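Local coordinates for protein putative metalloprotease II (Bacteroides fragilis, PDB 4ON1) that probably acts as an extracellular zinc-dependent endopeptidase of the metzincin type, related to fragilysin, at residues T228-F233 with T331-I336; V318-T323 with G337-A342; H344-N347 with Y353-Y356. All coordinates share one frame; numbering follows the deposited sequence.

Contact 1. Residues T228-F233 with T331-I336. With ZN (zinc ion), chain C.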
loop_
_atom_site.group_PDB
_atom_site.type_symbol
_atom_site.label_atom_id
_atom_site.label_comp_id
_atom_site.label_asym_id
_atom_site.label_seq_id
_atom_site.Cartn_x
_atom_site.Cartn_y
_atom_site.Cartn_z
ATOM N N THR A 228 0.205 -0.360 6.870
ATOM C CA THR A 228 0.357 -1.258 8.009
ATOM C C THR A 228 1.673 -1.007 8.737
ATOM O O THR A 228 1.726 -1.011 9.968
ATOM C CB THR A 228 0.255 -2.727 7.559
ATOM O OG1 THR A 228 -1.040 -2.948 6.971
ATOM C CG2 THR A 228 0.435 -3.668 8.732
ATOM N N THR A 229 2.732 -0.771 7.975
ATOM C CA THR A 229 4.019 -0.430 8.568
ATOM C C THR A 229 3.943 0.902 9.313
ATOM O O THR A 229 4.409 1.019 10.441
ATOM C CB THR A 229 5.112 -0.360 7.498
ATOM O OG1 THR A 229 5.273 -1.656 6.908
ATOM C CG2 THR A 229 6.442 0.099 8.108
ATOM N N SER A 230 3.308 1.894 8.698
ATOM C CA SER A 230 3.237 3.217 9.303
ATOM C C SER A 230 2.439 3.212 10.596
ATOM O O SER A 230 2.673 4.051 11.470
ATOM C CB SER A 230 2.631 4.223 8.323
ATOM O OG SER A 230 1.230 4.030 8.170
ATOM N N LEU A 231 1.516 2.261 10.725
ATOM C CA LEU A 231 0.631 2.211 11.889
ATOM C C LEU A 231 1.008 1.121 12.882
ATOM O O LEU A 231 0.259 0.854 13.831
ATOM C CB LEU A 231 -0.822 2.016 11.449
ATOM C CG LEU A 231 -1.369 3.110 10.528
ATOM C CD1 LEU A 231 -2.868 2.929 10.299
ATOM C CD2 LEU A 231 -1.080 4.478 11.132
ATOM N N LYS A 232 2.158 0.487 12.666
ATOM C CA LYS A 232 2.625 -0.576 13.557
ATOM C C LYS A 232 2.665 -0.141 15.025
ATOM O O LYS A 232 2.330 -0.921 15.927
ATOM C CB LYS A 232 4.016 -1.054 13.139
ATOM C CG LYS A 232 4.527 -2.222 13.972
ATOM C CD LYS A 232 5.934 -2.656 13.568
ATOM C CE LYS A 232 5.963 -3.257 12.175
ATOM N NZ LYS A 232 7.328 -3.199 11.579
ATOM N N PHE A 233 3.075 1.098 15.274
ATOM C CA PHE A 233 3.175 1.568 16.656
ATOM C C PHE A 233 1.830 1.581 17.380
ATOM O O PHE A 233 1.780 1.458 18.600
ATOM C CB PHE A 233 3.822 2.957 16.703
ATOM C CG PHE A 233 2.948 4.074 16.188
ATOM C CD1 PHE A 233 2.335 4.956 17.069
ATOM C CD2 PHE A 233 2.776 4.268 14.825
ATOM C CE1 PHE A 233 1.556 6.003 16.602
ATOM C CE2 PHE A 233 1.993 5.308 14.353
ATOM C CZ PHE A 233 1.380 6.175 15.240
ATOM N N THR A 331 1.724 6.606 -0.861
ATOM C CA THR A 331 0.747 7.687 -0.952
ATOM C C THR A 331 -0.505 7.379 -0.151
ATOM O O THR A 331 -1.069 8.263 0.502
ATOM C CB THR A 331 0.360 7.970 -2.412
ATOM O OG1 THR A 331 1.519 8.415 -3.112
ATOM C CG2 THR A 331 -0.714 9.051 -2.496
ATOM N N LEU A 332 -0.938 6.124 -0.182
ATOM C CA LEU A 332 -2.089 5.733 0.613
ATOM C C LEU A 332 -1.789 5.927 2.104
ATOM O O LEU A 332 -2.592 6.499 2.846
ATOM C CB LEU A 332 -2.483 4.277 0.327
ATOM C CG LEU A 332 -3.685 3.784 1.136
ATOM C CD1 LEU A 332 -4.926 4.641 0.849
ATOM C CD2 LEU A 332 -3.975 2.302 0.876
ATOM N N ALA A 333 -0.617 5.472 2.536
ATOM C CA ALA A 333 -0.238 5.603 3.938
ATOM C C ALA A 333 -0.142 7.069 4.348
ATOM O O ALA A 333 -0.503 7.436 5.470
ATOM C CB ALA A 333 1.088 4.889 4.200
ATOM N N HIS A 334 0.363 7.897 3.438
ATOM C CA HIS A 334 0.496 9.335 3.676
ATOM C C HIS A 334 -0.879 9.994 3.870
ATOM O O HIS A 334 -1.105 10.713 4.847
ATOM C CB HIS A 334 1.259 9.986 2.513
ATOM C CG HIS A 334 1.473 11.460 2.663
ATOM N ND1 HIS A 334 2.679 12.001 3.053
ATOM C CD2 HIS A 334 0.641 12.511 2.452
ATOM C CE1 HIS A 334 2.580 13.316 3.089
ATOM N NE2 HIS A 334 1.354 13.655 2.727
ATOM N N GLU A 335 -1.802 9.734 2.951
ATOM C CA GLU A 335 -3.156 10.281 3.060
ATOM C C GLU A 335 -3.832 9.824 4.348
ATOM O O GLU A 335 -4.457 10.618 5.051
ATOM C CB GLU A 335 -4.001 9.875 1.847
ATOM N N ILE A 336 -3.713 8.537 4.656
ATOM C CA ILE A 336 -4.313 8.011 5.875
ATOM C C ILE A 336 -3.640 8.651 7.094
ATOM O O ILE A 336 -4.290 8.907 8.116
ATOM C CB ILE A 336 -4.223 6.465 5.925
ATOM C CG1 ILE A 336 -5.323 5.857 5.045
ATOM C CG2 ILE A 336 -4.350 5.932 7.348
ATOM C CD1 ILE A 336 -5.185 4.348 4.809
HETATM ZN ZN ZN C . 0.376 15.416 2.696
HETATM O O HOH W 1 -0.198 6.555 8.263
#

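Contact 2. Residues V318-T323 with G337-A342. With ZN (zinc ion), chain C.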
loop_
_atom_site.group_PDB
_atom_site.type_symbol
_atom_site.label_atom_id
_atom_site.label_comp_id
_atom_site.label_asym_id
_atom_site.label_seq_id
_atom_site.Cartn_x
_atom_site.Cartn_y
_atom_site.Cartn_z
ATOM N N VAL A 318 -15.433 11.053 6.181
ATOM C CA VAL A 318 -14.019 10.693 6.244
ATOM C C VAL A 318 -13.631 9.937 4.986
ATOM O O VAL A 318 -13.976 8.775 4.816
ATOM C CB VAL A 318 -13.680 9.832 7.485
ATOM C CG1 VAL A 318 -12.203 9.444 7.477
ATOM C CG2 VAL A 318 -14.028 10.575 8.762
ATOM N N ALA A 319 -12.928 10.613 4.088
ATOM C CA ALA A 319 -12.609 10.022 2.805
ATOM C C ALA A 319 -11.344 10.606 2.227
ATOM O O ALA A 319 -10.881 11.673 2.640
ATOM C CB ALA A 319 -13.773 10.205 1.818
ATOM N N ALA A 320 -10.790 9.893 1.260
ATOM C CA ALA A 320 -9.632 10.371 0.539
ATOM C C ALA A 320 -9.637 9.773 -0.852
ATOM O O ALA A 320 -10.417 8.879 -1.153
ATOM C CB ALA A 320 -8.347 10.010 1.270
ATOM N N ILE A 321 -8.766 10.288 -1.703
ATOM C CA ILE A 321 -8.484 9.654 -2.972
ATOM C C ILE A 321 -6.977 9.413 -3.015
ATOM O O ILE A 321 -6.204 10.179 -2.434
ATOM C CB ILE A 321 -8.951 10.518 -4.145
ATOM C CG1 ILE A 321 -8.152 11.817 -4.202
ATOM C CG2 ILE A 321 -10.431 10.883 -3.981
ATOM C CD1 ILE A 321 -8.681 12.800 -5.241
ATOM N N SER A 322 -6.559 8.346 -3.683
ATOM C CA SER A 322 -5.143 8.004 -3.704
ATOM C C SER A 322 -4.754 7.245 -4.952
ATOM O O SER A 322 -5.487 6.367 -5.402
ATOM C CB SER A 322 -4.779 7.170 -2.472
ATOM O OG SER A 322 -3.393 6.858 -2.491
ATOM N N THR A 323 -3.586 7.570 -5.492
ATOM C CA THR A 323 -2.986 6.750 -6.534
ATOM C C THR A 323 -2.524 5.428 -5.922
ATOM O O THR A 323 -2.314 5.339 -4.708
ATOM C CB THR A 323 -1.795 7.459 -7.198
ATOM O OG1 THR A 323 -1.380 6.734 -8.369
ATOM C CG2 THR A 323 -0.638 7.585 -6.214
ATOM N N GLY A 337 -2.351 8.951 6.964
ATOM C CA GLY A 337 -1.646 9.724 7.974
ATOM C C GLY A 337 -2.362 11.031 8.281
ATOM O O GLY A 337 -2.606 11.364 9.451
ATOM N N HIS A 338 -2.701 11.773 7.229
ATOM C CA HIS A 338 -3.454 13.011 7.390
ATOM C C HIS A 338 -4.810 12.757 8.078
ATOM O O HIS A 338 -5.181 13.469 9.017
ATOM C CB HIS A 338 -3.679 13.690 6.035
ATOM C CG HIS A 338 -2.475 14.389 5.489
ATOM N ND1 HIS A 338 -1.672 15.218 6.257
ATOM C CD2 HIS A 338 -1.946 14.421 4.242
ATOM C CE1 HIS A 338 -0.709 15.713 5.511
ATOM N NE2 HIS A 338 -0.846 15.245 4.276
ATOM N N LEU A 339 -5.529 11.724 7.640
ATOM C CA LEU A 339 -6.856 11.438 8.193
ATOM C C LEU A 339 -6.774 11.134 9.694
ATOM O O LEU A 339 -7.701 11.439 10.445
ATOM C CB LEU A 339 -7.507 10.272 7.452
ATOM C CG LEU A 339 -7.851 10.478 5.971
ATOM C CD1 LEU A 339 -8.406 9.191 5.352
ATOM C CD2 LEU A 339 -8.861 11.611 5.825
ATOM N N LEU A 340 -5.650 10.566 10.127
ATOM C CA LEU A 340 -5.439 10.237 11.537
ATOM C C LEU A 340 -4.886 11.413 12.345
ATOM O O LEU A 340 -4.783 11.334 13.574
ATOM C CB LEU A 340 -4.486 9.051 11.664
ATOM C CG LEU A 340 -5.065 7.687 11.284
ATOM C CD1 LEU A 340 -3.942 6.686 11.059
ATOM C CD2 LEU A 340 -5.997 7.192 12.376
ATOM N N GLY A 341 -4.522 12.498 11.669
ATOM C CA GLY A 341 -4.053 13.686 12.362
ATOM C C GLY A 341 -2.628 14.134 12.087
ATOM O O GLY A 341 -2.220 15.211 12.535
ATOM N N ALA A 342 -1.870 13.337 11.338
ATOM C CA ALA A 342 -0.482 13.696 11.053
ATOM C C ALA A 342 -0.396 14.899 10.116
ATOM O O ALA A 342 -1.186 15.043 9.177
ATOM C CB ALA A 342 0.268 12.505 10.454
HETATM ZN ZN ZN C . 0.376 15.416 2.696
#

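Contact 3. Residues H344-N347 with Y353-Y356. With ZN (zinc ion), chain C.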
loop_
_atom_site.group_PDB
_atom_site.type_symbol
_atom_site.label_atom_id
_atom_site.label_comp_id
_atom_site.label_asym_id
_atom_site.label_seq_id
_atom_site.Cartn_x
_atom_site.Cartn_y
_atom_site.Cartn_z
ATOM N N HIS A 344 2.376 17.633 7.782
ATOM C CA HIS A 344 3.635 17.605 7.049
ATOM C C HIS A 344 4.793 17.969 7.975
ATOM O O HIS A 344 4.633 18.784 8.879
ATOM C CB HIS A 344 3.586 18.557 5.848
ATOM C CG HIS A 344 2.737 18.052 4.720
ATOM N ND1 HIS A 344 2.123 18.890 3.819
ATOM C CD2 HIS A 344 2.378 16.792 4.378
ATOM C CE1 HIS A 344 1.433 18.165 2.949
ATOM N NE2 HIS A 344 1.575 16.889 3.267
ATOM N N VAL A 345 5.961 17.372 7.743
ATOM C CA VAL A 345 7.155 17.667 8.541
ATOM C C VAL A 345 8.370 17.876 7.633
ATOM O O VAL A 345 8.309 17.574 6.442
ATOM C CB VAL A 345 7.455 16.534 9.548
ATOM C CG1 VAL A 345 6.308 16.357 10.526
ATOM C CG2 VAL A 345 7.729 15.231 8.806
ATOM N N ASP A 346 9.476 18.369 8.194
ATOM C CA ASP A 346 10.649 18.706 7.384
ATOM C C ASP A 346 11.701 17.602 7.381
ATOM O O ASP A 346 12.836 17.821 6.960
ATOM C CB ASP A 346 11.307 20.005 7.882
ATOM C CG ASP A 346 10.369 21.199 7.855
ATOM O OD1 ASP A 346 10.708 22.225 8.485
ATOM O OD2 ASP A 346 9.292 21.115 7.224
ATOM N N ASN A 347 11.325 16.417 7.840
ATOM C CA ASN A 347 12.234 15.278 7.824
ATOM C C ASN A 347 12.008 14.448 6.559
ATOM O O ASN A 347 10.946 13.846 6.389
ATOM C CB ASN A 347 12.020 14.438 9.084
ATOM C CG ASN A 347 12.998 13.288 9.203
ATOM O OD1 ASN A 347 13.720 12.956 8.262
ATOM N ND2 ASN A 347 13.017 12.661 10.375
ATOM N N TYR A 353 6.715 13.756 5.036
ATOM C CA TYR A 353 7.562 14.800 4.464
ATOM C C TYR A 353 6.759 15.720 3.539
ATOM O O TYR A 353 5.970 15.262 2.703
ATOM C CB TYR A 353 8.736 14.186 3.706
ATOM C CG TYR A 353 9.803 15.190 3.326
ATOM C CD1 TYR A 353 10.413 15.146 2.083
ATOM C CD2 TYR A 353 10.200 16.178 4.216
ATOM C CE1 TYR A 353 11.399 16.059 1.735
ATOM C CE2 TYR A 353 11.179 17.096 3.881
ATOM C CZ TYR A 353 11.772 17.032 2.638
ATOM O OH TYR A 353 12.744 17.942 2.303
ATOM N N THR A 354 6.977 17.020 3.714
ATOM C CA THR A 354 6.208 18.070 3.054
ATOM C C THR A 354 6.385 18.100 1.539
ATOM O O THR A 354 5.527 18.601 0.810
ATOM C CB THR A 354 6.599 19.443 3.625
ATOM O OG1 THR A 354 6.678 19.360 5.053
ATOM C CG2 THR A 354 5.591 20.515 3.230
ATOM N N TRP A 355 7.502 17.560 1.069
ATOM C CA TRP A 355 7.833 17.602 -0.348
ATOM C C TRP A 355 8.041 16.192 -0.883
ATOM O O TRP A 355 8.339 15.272 -0.128
ATOM C CB TRP A 355 9.081 18.463 -0.587
ATOM C CG TRP A 355 8.927 19.906 -0.166
ATOM C CD1 TRP A 355 8.411 20.924 -0.913
ATOM C CD2 TRP A 355 9.305 20.487 1.094
ATOM N NE1 TRP A 355 8.437 22.098 -0.200
ATOM C CE2 TRP A 355 8.979 21.859 1.035
ATOM C CE3 TRP A 355 9.878 19.979 2.266
ATOM C CZ2 TRP A 355 9.213 22.731 2.103
ATOM C CZ3 TRP A 355 10.109 20.848 3.327
ATOM C CH2 TRP A 355 9.776 22.207 3.235
ATOM N N TYR A 356 7.863 16.023 -2.186
ATOM C CA TYR A 356 8.029 14.722 -2.824
ATOM C C TYR A 356 9.513 14.366 -2.957
ATOM O O TYR A 356 10.262 15.049 -3.653
ATOM C CB TYR A 356 7.350 14.721 -4.196
ATOM C CG TYR A 356 7.448 13.422 -4.969
ATOM C CD1 TYR A 356 7.346 12.191 -4.326
ATOM C CD2 TYR A 356 7.610 13.427 -6.354
ATOM C CE1 TYR A 356 7.420 10.999 -5.039
ATOM C CE2 TYR A 356 7.684 12.244 -7.075
ATOM C CZ TYR A 356 7.590 11.033 -6.411
ATOM O OH TYR A 356 7.664 9.851 -7.117
HETATM ZN ZN ZN C . 0.376 15.416 2.696
#

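Contact 1. Residues T228-F233 with T331-I336
Leu-231 and Ile-336 form the dry, apolar side of this contact. Leu-231 CD1, extended anti to its CA (chi2 -172°), meets the branch methyl CG2 of Ile-336 at 4.5 Å. One turn back along the helix 217-230, Val-227 is touched by Leu-332, Ala-333 and Ile-336, which makes this the fuller part of the packing.

The other side is bridged by water, although it is buried as well. Ser-230 OG stays 4.1 Å from Ala-333 CB, and a water lies beside this pair and joins the two segments. It donates to Ser-230 OG at 2.9 Å and to Ala-333 O at 2.9 Å, pinning the end of one helix to the carbonyl edge of the other. Ser-230 places OG between its backbone N and carbonyl carbon (chi1 73°); there the hydroxyl also bonds back to Val-227 O, so water and helix backbone together fix its rotation. Leu-351 lies against both Ser-230 and Ala-333.

On the helix 331-340, His-334 turns its ring away from 228-233. Its NE2 binds zinc at 2.0 Å, while ND1 is hydrogen-bonded to Leu-351 O, which holds the imidazole in its orientation. The helix 217-230 thus backs the helix carrying the first zinc-binding histidine and Glu-335, an arrangement consistent with the HExxH active-site helix of the metzincins.

Contact 2. Residues V318-T323 with G337-A342
Leu-339 carries CG beside its backbone N and anti to its carbonyl carbon (chi1 -65°), which sends its two methyls out from the helix 331-340 onto the strand 319-323. This is probably the active-site helix of a metzincin-like fold, lying on the β-sheet. The forked end does all the touching: CD1 sits over the methyl of Ala-320, with Leu-339 CD1 to Ala-320 CB at 4.2 Å, while the other branch reaches the backbone, with Leu-339 CD2 to Ala-319 O at 3.8 Å. Val-318 closes the far end, its CG1 lying 4.3 Å from Leu-339 CD2. One leucine therefore bridges three consecutive residues by van der Waals contact, two methyl-to-methyl and one against a backbone carbonyl. The small side chain of Ala-320 faces the helix, while Ala-319 and Ile-321 lean on the helix 259-271 on the other face of the sheet. The strand itself runs between the strands 284-288 and 299-301.

Next to Leu-339, His-338 points elsewhere, to the metal, and its NE2 binds zinc at 2.0 Å; His-334, His-344 and Asp-176 complete the site. Immediately beyond, the helix stops in a Schellman motif. Gly-341 adopts positive phi (118°), and Ala-342 N returns to Gly-337 O at 2.8 Å. In metzincins this glycine is the turning point that takes the chain from the second zinc histidine to the third. The reversal also brings the carbonyl of Ala-342 back beside the imidazole, where it acts as a second-shell anchor for the metal ligand: His-338 ND1 donates to Ala-342 O at 3.0 Å, with an angle of 147° at the hydrogen and the oxygen tilted somewhat out of the ring plane.

Contact 3. Residues H344-N347 with Y353-Y356
The imidazole of His-344 has Thr-354 CA over one face, 4.2 Å from the ring centroid and 27° off the normal, a CH-pi contact. Across the loop, the Tyr-353 ring receives Val-345 O at its edge and has Trp-355 N above one face, toward the rim; the indole of Trp-355 in turn has Thr-354 CB over one face, also toward the rim, and meets Tyr-353 CE2 at its edge. This is the zinc site at its third histidine, as in metzincins, packed against the chain that follows Met-352, the probable Met-turn methionine.

Val-345 and Tyr-353 form a single β-bridge, and Val-345 O supplies the grip. Thr-354 N donates to Val-345 O at 3.1 Å, in the carbonyl plane, and Thr-354 OG1 donates to Val-345 O at 2.8 Å from well above it. Thr-354 holds OG1 beside its own backbone N (chi1 -44°), letting both donors share one acceptor. Asp-346 OD2 comes alongside this hydroxyl without bonding it. The backbone of Thr-354 is further tied to Ile-174, two residues before the zinc ligand Asp-176. On the metal side, His-344 NE2 binds zinc at 2.0 Å.

The zinc ion unites the three contacts, each supplying one histidine: His-334 from contact 1, His-338 from contact 2 and His-344 from contact 3, with Asp-176 as the remaining protein ligand, consistent with an aspartate-switch latency as in profragilysin. Contacts 1 and 2 share the helix 331-340 and have centres about 10 Å apart; they meet directly where Leu-231 CD2 packs on Leu-340 CD1 at 3.6 Å. Contact 3 lies about 15 Å from each of the other two, centre to centre, nearer the surface. Even so, His-344 NE2 comes 3.1 Å from His-338 NE2, because both bind the same zinc, and His-334 CE1 lies 3.9 Å from Tyr-353 O.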